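PDB 6E0O: cGAS/DncV-like nucleotidyltransferase in E. coli homolog from Elizabethkingia meningoseptica ATCC 13253 = NBRC 12535, which synthesises cyclic nucleotide second messengers, probably including 3',3'-c-di-AMP, in response to phage infection as part of a CBASS antiviral system. Local coordinates for residues Ile195-Asn200 with Phe217-Leu222; Gly207-Asn212 with Leu279-Lys284. All coordinates share one frame; numbering follows the deposited sequence.

Both contacts lie in the helical part of this cGAS-like nucleotidyltransferase. Contact 1 packs helix 188-205 against helix 216-224. Contact 2 joins the loop between these two helices to helix 275-289. Their centres are about 11 Å apart, and they touch through Leu-196, Asn-200 and Ile-219 of contact 1. Phe-281 and Ile-209 both connect them. CZ of Phe-281 is 3.9 Å from CD1 of Ile-219, and CD1 of Ile-209 packs 3.2 Å from OD1 of Asn-200. Contact 1 reaches the active site. Its Lys-197 hydrogen-bonds the bound linear dinucleotide pppA[3'-5']pA, and its side chain is about 7 Å from the magnesium ion. The nearest atom of contact 2 is about 8 Å from the nucleotide.

Contact 1 (Ile195-Asn200 with Phe217-Leu222); sequences ILKVVN and FFIECL
Ile-219 meets three side chains of the 195-200 segment. Its CG2 branch lies 3.9 Å from CB of Leu-196. The other branch ends in CD1, which reaches between Lys-197 and Asn-200. CD1 is 4.2 Å from CG of Lys-197 and 4.0 Å from ND2 of Asn-200. With CG1 anti to the carbonyl carbon (chi1 -66°), CG2 faces Leu-196 and CG1 leads to Lys-197 and Asn-200. Asn-200 brings its amide across the end of that arm. No hydrogen bond crosses between the segments.

CG of Lys-197 passes the end of Ile-219 at a slant, and the lysine chain then bends at chi3 (67°). The bend turns NZ to polar partners. NZ hydrogen-bonds Thr-54 O, Ser-216 OG and the bound nucleotide, consistent with the assignment of Lys-197 and Ser-216 to the GTP site. NZ is 4.7 Å from OE2 of Glu-220, a nearby opposite charge not in contact. OE1 of Glu-220 is bonded to His-174.

The two helix segments run closer to antiparallel than parallel, at 141°, with axes 10.2 Å apart. Helix 236-252 touches Leu-196 through Leu-240, and helix 275-289 touches Asn-200 through Phe-281.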
loop_
_atom_site.group_PDB
_atom_site.type_symbol
_atom_site.label_atom_id
_atom_site.label_comp_id
_atom_site.label_asym_id
_atom_site.label_seq_id
_atom_site.Cartn_x
_atom_site.Cartn_y
_atom_site.Cartn_z
ATOM N N ILE A 195 -12.219 -5.694 -2.511
ATOM C CA ILE A 195 -13.473 -5.892 -1.783
ATOM C C ILE A 195 -13.261 -5.666 -0.292
ATOM O O ILE A 195 -14.054 -4.995 0.373
ATOM C CB ILE A 195 -14.057 -7.290 -2.054
ATOM C CG1 ILE A 195 -14.579 -7.399 -3.479
ATOM C CG2 ILE A 195 -15.168 -7.594 -1.049
ATOM C CD1 ILE A 195 -14.848 -8.830 -3.914
ATOM N N LEU A 196 -12.203 -6.251 0.261
ATOM C CA LEU A 196 -11.957 -6.114 1.690
ATOM C C LEU A 196 -11.595 -4.683 2.075
ATOM O O LEU A 196 -11.922 -4.253 3.182
ATOM C CB LEU A 196 -10.899 -7.120 2.145
ATOM C CG LEU A 196 -11.390 -8.574 2.110
ATOM C CD1 LEU A 196 -10.226 -9.515 2.404
ATOM C CD2 LEU A 196 -12.509 -8.840 3.090
ATOM N N LYS A 197 -10.932 -3.934 1.186
ATOM C CA LYS A 197 -10.710 -2.512 1.446
ATOM C C LYS A 197 -12.028 -1.744 1.465
ATOM O O LYS A 197 -12.222 -0.849 2.296
ATOM C CB LYS A 197 -9.735 -1.926 0.418
ATOM C CG LYS A 197 -8.291 -2.402 0.604
ATOM C CD LYS A 197 -7.339 -1.824 -0.434
ATOM C CE LYS A 197 -7.153 -0.331 -0.287
ATOM N NZ LYS A 197 -6.029 0.156 -1.142
ATOM N N VAL A 198 -12.945 -2.068 0.552
ATOM C CA VAL A 198 -14.265 -1.440 0.578
ATOM C C VAL A 198 -14.961 -1.728 1.902
ATOM O O VAL A 198 -15.522 -0.830 2.539
ATOM C CB VAL A 198 -15.110 -1.923 -0.609
ATOM C CG1 VAL A 198 -16.583 -1.558 -0.408
ATOM C CG2 VAL A 198 -14.588 -1.346 -1.906
ATOM N N VAL A 199 -14.944 -2.990 2.334
ATOM C CA VAL A 199 -15.588 -3.341 3.596
ATOM C C VAL A 199 -14.913 -2.617 4.758
ATOM O O VAL A 199 -15.584 -2.136 5.680
ATOM C CB VAL A 199 -15.616 -4.870 3.780
ATOM C CG1 VAL A 199 -16.167 -5.225 5.144
ATOM C CG2 VAL A 199 -16.443 -5.522 2.677
ATOM N N ASN A 200 -13.582 -2.542 4.738
ATOM C CA ASN A 200 -12.856 -1.797 5.766
ATOM C C ASN A 200 -13.357 -0.357 5.861
ATOM O O ASN A 200 -13.674 0.133 6.954
ATOM C CB ASN A 200 -11.357 -1.844 5.458
ATOM C CG ASN A 200 -10.504 -1.266 6.559
ATOM O OD1 ASN A 200 -10.810 -1.391 7.741
ATOM N ND2 ASN A 200 -9.415 -0.627 6.172
ATOM N N PHE A 217 -1.956 -2.090 3.445
ATOM C CA PHE A 217 -0.821 -2.999 3.369
ATOM C C PHE A 217 -1.129 -4.304 4.089
ATOM O O PHE A 217 -0.827 -5.394 3.587
ATOM C CB PHE A 217 0.409 -2.324 3.982
ATOM C CG PHE A 217 1.628 -3.195 4.013
ATOM C CD1 PHE A 217 2.415 -3.343 2.883
ATOM C CD2 PHE A 217 1.991 -3.866 5.168
ATOM C CE1 PHE A 217 3.533 -4.140 2.907
ATOM C CE2 PHE A 217 3.112 -4.673 5.189
ATOM C CZ PHE A 217 3.881 -4.806 4.058
ATOM N N PHE A 218 -1.698 -4.208 5.287
ATOM C CA PHE A 218 -2.002 -5.396 6.073
ATOM C C PHE A 218 -3.000 -6.280 5.339
ATOM O O PHE A 218 -2.810 -7.497 5.244
ATOM C CB PHE A 218 -2.526 -4.935 7.429
ATOM C CG PHE A 218 -2.585 -5.995 8.489
ATOM C CD1 PHE A 218 -1.454 -6.666 8.901
ATOM C CD2 PHE A 218 -3.775 -6.257 9.136
ATOM C CE1 PHE A 218 -1.516 -7.602 9.907
ATOM C CE2 PHE A 218 -3.835 -7.193 10.137
ATOM C CZ PHE A 218 -2.696 -7.847 10.536
ATOM N N ILE A 219 -4.059 -5.680 4.789
ATOM C CA ILE A 219 -5.042 -6.453 4.029
ATOM C C ILE A 219 -4.366 -7.155 2.854
ATOM O O ILE A 219 -4.586 -8.347 2.605
ATOM C CB ILE A 219 -6.201 -5.546 3.568
ATOM C CG1 ILE A 219 -6.990 -5.041 4.777
ATOM C CG2 ILE A 219 -7.100 -6.280 2.570
ATOM C CD1 ILE A 219 -8.067 -4.023 4.437
ATOM N N GLU A 220 -3.534 -6.417 2.111
ATOM C CA GLU A 220 -2.858 -7.006 0.961
ATOM C C GLU A 220 -2.028 -8.211 1.366
ATOM O O GLU A 220 -2.038 -9.239 0.674
ATOM C CB GLU A 220 -1.975 -5.965 0.280
ATOM C CG GLU A 220 -2.780 -4.933 -0.482
ATOM C CD GLU A 220 -1.939 -3.872 -1.136
ATOM O OE1 GLU A 220 -0.975 -4.194 -1.860
ATOM O OE2 GLU A 220 -2.266 -2.696 -0.917
ATOM N N CYS A 221 -1.313 -8.110 2.491
ATOM C CA CYS A 221 -0.484 -9.224 2.940
ATOM C C CYS A 221 -1.335 -10.401 3.401
ATOM O O CYS A 221 -0.994 -11.555 3.126
ATOM C CB CYS A 221 0.445 -8.772 4.067
ATOM S SG CYS A 221 1.755 -7.604 3.591
ATOM N N LEU A 222 -2.436 -10.139 4.114
ATOM C CA LEU A 222 -3.283 -11.236 4.575
ATOM C C LEU A 222 -3.815 -12.036 3.396
ATOM O O LEU A 222 -3.728 -13.268 3.379
ATOM C CB LEU A 222 -4.451 -10.708 5.401
ATOM C CG LEU A 222 -4.099 -10.079 6.747
ATOM C CD1 LEU A 222 -5.340 -9.395 7.319
ATOM C CD2 LEU A 222 -3.546 -11.105 7.705
#

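Contact 2 (Gly207-Asn212 with Leu279-Lys284); sequences GEIADN and LGFMQK
Glu-208 and Lys-284 form a salt bridge across this contact. NZ of Lys-284 donates a hydrogen bond to OE2 of Glu-208, with the two atoms 2.8 Å apart. The amine comes from the anti side of the carboxylate and lies 19° out of its plane. The glutamate chain lies roughly perpendicular to the lysine chain. Their apolar parts also approach, with CG of Glu-208 3.9 Å from CD of Lys-284.

Ile-209 makes the apolar half. Its CG2 is 3.8 Å from CG of Lys-284, and the two chains run antiparallel where they pass. Its longer branch goes to Phe-281 instead. CD1 sits at the ring edge, near the ring plane, 4.0 Å from CD1 of Phe-281. The first torsion places CG1 between the backbone N and the carbonyl carbon (chi1 65°), and the extended second torsion carries CD1 out to the ring.

Both chains of the salt bridge are bent at chi2. In Lys-284 the bend (-68°) precedes an extended end that delivers NZ to the carboxylate. Glu-208 follows Gly-207, which ends the preceding helix in a Schellman motif, with positive phi and two bonds back into the last turn. The charged pair lies toward the surface, while Phe-281 is buried.

Further out, Asn-200 and Leu-203 of helix 188-205 touch Ile-209. Leu-213 and Val-214 of the same loop touch Phe-281, and Asn-212 O is hydrogen-bonded by Arg-273. The contact thus fastens the connection between helices 188-205 and 216-224 onto helix 275-289, which meets helix 236-252 through Leu-279 and Met-282.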
loop_
_atom_site.group_PDB
_atom_site.type_symbol
_atom_site.label_atom_id
_atom_site.label_comp_id
_atom_site.label_asym_id
_atom_site.label_seq_id
_atom_site.Cartn_x
_atom_site.Cartn_y
_atom_site.Cartn_z
ATOM N N GLY A 207 -18.356 3.263 12.243
ATOM C CA GLY A 207 -17.870 3.232 13.605
ATOM C C GLY A 207 -17.719 1.850 14.187
ATOM O O GLY A 207 -17.608 1.708 15.402
ATOM N N GLU A 208 -17.709 0.819 13.346
ATOM C CA GLU A 208 -17.649 -0.549 13.835
ATOM C C GLU A 208 -16.227 -0.979 14.161
ATOM O O GLU A 208 -16.033 -1.853 15.011
ATOM C CB GLU A 208 -18.253 -1.480 12.783
ATOM C CG GLU A 208 -18.445 -2.899 13.242
ATOM C CD GLU A 208 -19.489 -3.019 14.326
ATOM O OE1 GLU A 208 -20.380 -2.147 14.401
ATOM O OE2 GLU A 208 -19.423 -3.989 15.103
ATOM N N ILE A 209 -15.231 -0.405 13.484
ATOM C CA ILE A 209 -13.826 -0.659 13.775
ATOM C C ILE A 209 -13.087 0.672 13.742
ATOM O O ILE A 209 -13.537 1.644 13.131
ATOM C CB ILE A 209 -13.171 -1.659 12.794
ATOM C CG1 ILE A 209 -13.127 -1.081 11.379
ATOM C CG2 ILE A 209 -13.905 -2.998 12.835
ATOM C CD1 ILE A 209 -12.512 -2.008 10.353
ATOM N N ALA A 210 -11.943 0.709 14.418
ATOM C CA ALA A 210 -11.096 1.889 14.397
ATOM C C ALA A 210 -10.463 2.034 13.021
ATOM O O ALA A 210 -10.263 1.053 12.299
ATOM C CB ALA A 210 -9.992 1.765 15.444
ATOM N N ASP A 211 -10.135 3.273 12.664
ATOM C CA ASP A 211 -9.584 3.529 11.341
ATOM C C ASP A 211 -8.179 2.973 11.171
ATOM O O ASP A 211 -7.651 3.038 10.057
ATOM C CB ASP A 211 -9.638 5.018 10.981
ATOM C CG ASP A 211 -8.793 5.879 11.886
ATOM O OD1 ASP A 211 -8.108 5.341 12.779
ATOM O OD2 ASP A 211 -8.813 7.113 11.693
ATOM N N ASN A 212 -7.576 2.415 12.225
ATOM C CA ASN A 212 -6.249 1.815 12.133
ATOM C C ASN A 212 -6.215 0.359 12.593
ATOM O O ASN A 212 -5.122 -0.175 12.832
ATOM C CB ASN A 212 -5.211 2.634 12.909
ATOM C CG ASN A 212 -5.514 2.717 14.395
ATOM O OD1 ASN A 212 -6.529 2.206 14.873
ATOM N ND2 ASN A 212 -4.619 3.360 15.137
ATOM N N LEU A 279 -7.716 -11.414 12.943
ATOM C CA LEU A 279 -8.851 -12.249 13.319
ATOM C C LEU A 279 -10.096 -11.409 13.555
ATOM O O LEU A 279 -11.180 -11.727 13.049
ATOM C CB LEU A 279 -8.502 -13.035 14.574
ATOM C CG LEU A 279 -9.601 -13.933 15.140
ATOM C CD1 LEU A 279 -9.959 -15.024 14.159
ATOM C CD2 LEU A 279 -9.116 -14.512 16.460
ATOM N N GLY A 280 -9.961 -10.332 14.327
ATOM C CA GLY A 280 -11.101 -9.480 14.587
ATOM C C GLY A 280 -11.627 -8.827 13.329
ATOM O O GLY A 280 -12.838 -8.729 13.127
ATOM N N PHE A 281 -10.722 -8.386 12.453
ATOM C CA PHE A 281 -11.150 -7.795 11.189
ATOM C C PHE A 281 -11.907 -8.816 10.339
ATOM O O PHE A 281 -12.952 -8.505 9.768
ATOM C CB PHE A 281 -9.941 -7.213 10.451
ATOM C CG PHE A 281 -10.286 -6.621 9.114
ATOM C CD1 PHE A 281 -11.106 -5.511 9.022
ATOM C CD2 PHE A 281 -9.792 -7.176 7.949
ATOM C CE1 PHE A 281 -11.431 -4.969 7.795
ATOM C CE2 PHE A 281 -10.123 -6.644 6.723
ATOM C CZ PHE A 281 -10.937 -5.538 6.644
ATOM N N MET A 282 -11.389 -10.043 10.235
ATOM C CA MET A 282 -12.096 -11.063 9.459
ATOM C C MET A 282 -13.493 -11.318 10.020
ATOM O O MET A 282 -14.457 -11.487 9.269
ATOM C CB MET A 282 -11.297 -12.371 9.464
ATOM C CG MET A 282 -10.068 -12.389 8.585
ATOM S SD MET A 282 -10.429 -12.081 6.847
ATOM C CE MET A 282 -9.910 -10.394 6.751
ATOM N N GLN A 283 -13.618 -11.385 11.344
ATOM C CA GLN A 283 -14.927 -11.577 11.950
ATOM C C GLN A 283 -15.872 -10.442 11.579
ATOM O O GLN A 283 -17.040 -10.675 11.248
ATOM C CB GLN A 283 -14.764 -11.658 13.461
ATOM C CG GLN A 283 -16.047 -11.680 14.222
ATOM C CD GLN A 283 -15.801 -11.860 15.699
ATOM O OE1 GLN A 283 -15.463 -10.912 16.405
ATOM N NE2 GLN A 283 -15.949 -13.080 16.168
ATOM N N LYS A 284 -15.394 -9.197 11.663
ATOM C CA LYS A 284 -16.246 -8.062 11.329
ATOM C C LYS A 284 -16.663 -8.106 9.865
ATOM O O LYS A 284 -17.814 -7.797 9.527
ATOM C CB LYS A 284 -15.528 -6.749 11.636
ATOM C CG LYS A 284 -15.265 -6.502 13.106
ATOM C CD LYS A 284 -16.538 -6.275 13.877
ATOM C CE LYS A 284 -16.225 -5.719 15.258
ATOM N NZ LYS A 284 -17.438 -5.639 16.105
#